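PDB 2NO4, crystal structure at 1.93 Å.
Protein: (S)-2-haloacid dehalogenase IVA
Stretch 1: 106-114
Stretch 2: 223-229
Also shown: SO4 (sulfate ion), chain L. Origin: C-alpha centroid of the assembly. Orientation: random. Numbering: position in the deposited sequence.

Stretch 1 106-114: AYPDAAETL
Stretch 2 (223-229) NSLSELW

Stretch 1 leads through a type I turn, Tyr 107 to Ala 110, into a helix that includes 110-114; stretch 2 runs from an extended Ser 224 (phi/psi -157/148) through a 3-10 segment, 225-227, into helix. The CA traces 110-114 and 225-229 run broadly the same way, and the CA atoms of Thr 113 and Ser 226, 5.8 Å apart, mark the register. Tyr 107 (chi1 m) points its CB toward stretch 2, 4.3 Å from Leu 225 CD1, while its ring leads away. Backbone Tyr 107 O accepts a hydrogen bond from Ala 110 N at 3.1 Å, closing the turn. Asp 109 (chi1 m) donates a backbone hydrogen bond from N to sulfate O1 at 2.9 Å; Leu 225 N and Ser 224 OG (chi1 t) donate to O3 at 2.8 Å and O4 at 2.7 Å, so one anion gathers donors from both stretches. The carboxylate reaches the serines, with Asp 109 OD2 3.2 Å from Ser 224 OG. Ala 110 suits close packing: its small CB lies 3.7 Å from CD1 of Leu 225, a buried side chain (m, t) directed toward stretch 1. Thr 113, buried and with chi1 off-well at 135°, combines both chemistries: OG1 donates a weak hydrogen bond to Leu 225 O at 3.4 Å, and methyl CG2 lies 3.9 Å from Leu 225 CB.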

# COMPACT_ATOMS: atom_id res chain seq x y z
N ALA B 106 -6.38 -14.52 18.58
CA ALA B 106 -6.40 -15.53 17.53
C ALA B 106 -7.83 -15.69 17.04
O ALA B 106 -8.78 -15.58 17.83
CB ALA B 106 -5.87 -16.85 18.04
N TYR B 107 -7.97 -15.96 15.75
CA TYR B 107 -9.24 -16.45 15.22
C TYR B 107 -9.62 -17.75 15.92
O TYR B 107 -8.74 -18.53 16.29
CB TYR B 107 -9.20 -16.61 13.68
CG TYR B 107 -9.32 -15.30 12.98
CD1 TYR B 107 -10.58 -14.71 12.77
CD2 TYR B 107 -8.17 -14.61 12.57
CE1 TYR B 107 -10.69 -13.47 12.14
CE2 TYR B 107 -8.28 -13.40 11.95
CZ TYR B 107 -9.54 -12.84 11.74
OH TYR B 107 -9.62 -11.62 11.12
N PRO B 108 -10.93 -18.00 16.08
CA PRO B 108 -11.38 -19.08 16.98
C PRO B 108 -10.89 -20.50 16.60
O PRO B 108 -10.63 -21.31 17.48
CB PRO B 108 -12.93 -18.98 16.96
CG PRO B 108 -13.28 -18.16 15.75
CD PRO B 108 -12.04 -17.28 15.44
N ASP B 109 -10.76 -20.79 15.30
CA ASP B 109 -10.37 -22.11 14.83
C ASP B 109 -8.84 -22.27 14.65
O ASP B 109 -8.38 -23.33 14.23
CB ASP B 109 -11.08 -22.43 13.50
CG ASP B 109 -12.60 -22.59 13.66
OD1 ASP B 109 -13.12 -22.47 14.81
OD2 ASP B 109 -13.29 -22.84 12.64
N ALA B 110 -8.06 -21.21 14.92
CA ALA B 110 -6.62 -21.23 14.64
C ALA B 110 -5.85 -22.34 15.42
O ALA B 110 -5.13 -23.14 14.82
CB ALA B 110 -6.00 -19.82 14.89
N ALA B 111 -5.97 -22.37 16.76
CA ALA B 111 -5.16 -23.29 17.58
C ALA B 111 -5.48 -24.76 17.25
O ALA B 111 -4.58 -25.58 17.02
CB ALA B 111 -5.34 -23.01 19.09
N GLU B 112 -6.77 -25.05 17.16
CA GLU B 112 -7.21 -26.39 16.88
C GLU B 112 -6.78 -26.85 15.49
O GLU B 112 -6.34 -27.98 15.34
CB GLU B 112 -8.72 -26.51 17.04
CG GLU B 112 -9.16 -27.94 16.91
CD GLU B 112 -10.65 -28.14 17.10
OE1 GLU B 112 -11.36 -27.26 17.65
OE2 GLU B 112 -11.10 -29.22 16.68
N THR B 113 -6.94 -26.00 14.47
CA THR B 113 -6.51 -26.44 13.14
C THR B 113 -4.99 -26.62 12.98
O THR B 113 -4.55 -27.62 12.41
CB THR B 113 -7.27 -25.79 11.89
OG1 THR B 113 -6.37 -25.38 10.85
CG2 THR B 113 -8.26 -24.78 12.25
N LEU B 114 -4.19 -25.73 13.55
CA LEU B 114 -2.75 -25.96 13.56
C LEU B 114 -2.36 -27.27 14.30
O LEU B 114 -1.51 -28.02 13.78
CB LEU B 114 -2.01 -24.69 14.02
CG LEU B 114 -1.67 -23.79 12.79
CD1 LEU B 114 -2.91 -23.42 11.99
CD2 LEU B 114 -0.96 -22.56 13.22
N ASN B 223 -13.51 -20.49 3.66
CA ASN B 223 -14.01 -19.37 4.46
C ASN B 223 -13.60 -19.43 5.93
O ASN B 223 -13.96 -18.58 6.70
CB ASN B 223 -15.54 -19.21 4.29
CG ASN B 223 -16.35 -20.38 4.90
OD1 ASN B 223 -17.57 -20.44 4.74
ND2 ASN B 223 -15.67 -21.31 5.59
N SER B 224 -12.83 -20.45 6.29
CA SER B 224 -12.47 -20.68 7.66
C SER B 224 -11.21 -21.50 7.70
O SER B 224 -11.02 -22.39 6.86
CB SER B 224 -13.61 -21.49 8.35
OG SER B 224 -13.20 -21.89 9.63
N LEU B 225 -10.40 -21.26 8.72
CA LEU B 225 -9.22 -22.08 8.93
C LEU B 225 -9.58 -23.59 9.16
O LEU B 225 -8.84 -24.49 8.74
CB LEU B 225 -8.46 -21.54 10.13
CG LEU B 225 -7.61 -20.27 9.99
CD1 LEU B 225 -7.38 -19.72 11.41
CD2 LEU B 225 -6.28 -20.49 9.25
N SER B 226 -10.70 -23.86 9.82
CA SER B 226 -11.18 -25.24 10.00
C SER B 226 -11.34 -26.01 8.68
O SER B 226 -11.17 -27.23 8.66
CB SER B 226 -12.51 -25.24 10.79
OG SER B 226 -13.55 -24.69 9.99
N GLU B 227 -11.63 -25.31 7.59
CA GLU B 227 -11.77 -25.95 6.27
C GLU B 227 -10.49 -26.39 5.64
O GLU B 227 -10.50 -27.09 4.62
CB GLU B 227 -12.53 -25.05 5.31
CG GLU B 227 -13.91 -24.68 5.79
CD GLU B 227 -14.87 -25.87 5.87
OE1 GLU B 227 -15.93 -25.70 6.51
OE2 GLU B 227 -14.58 -26.96 5.32
N LEU B 228 -9.37 -25.98 6.23
CA LEU B 228 -8.07 -26.46 5.79
C LEU B 228 -7.92 -27.92 6.15
O LEU B 228 -7.13 -28.62 5.54
CB LEU B 228 -6.95 -25.67 6.48
CG LEU B 228 -6.71 -24.19 6.13
CD1 LEU B 228 -5.59 -23.63 7.06
CD2 LEU B 228 -6.32 -24.04 4.63
N TRP B 229 -8.67 -28.38 7.17
CA TRP B 229 -8.54 -29.78 7.60
C TRP B 229 -8.94 -30.79 6.50
O TRP B 229 -8.14 -31.65 6.14
CB TRP B 229 -9.23 -30.03 8.94
CG TRP B 229 -8.99 -31.42 9.56
CD1 TRP B 229 -9.94 -32.24 10.12
CD2 TRP B 229 -7.73 -32.13 9.67
NE1 TRP B 229 -9.35 -33.39 10.59
CE2 TRP B 229 -8.01 -33.36 10.32
CE3 TRP B 229 -6.40 -31.84 9.28
CZ2 TRP B 229 -7.00 -34.31 10.60
CZ3 TRP B 229 -5.39 -32.79 9.55
CH2 TRP B 229 -5.71 -34.02 10.21
S SO4 L . -11.72 -18.97 11.58
O1 SO4 L . -11.01 -19.33 12.83
O2 SO4 L . -12.32 -17.61 11.61
O3 SO4 L . -10.76 -19.10 10.51
O4 SO4 L . -12.88 -19.83 11.38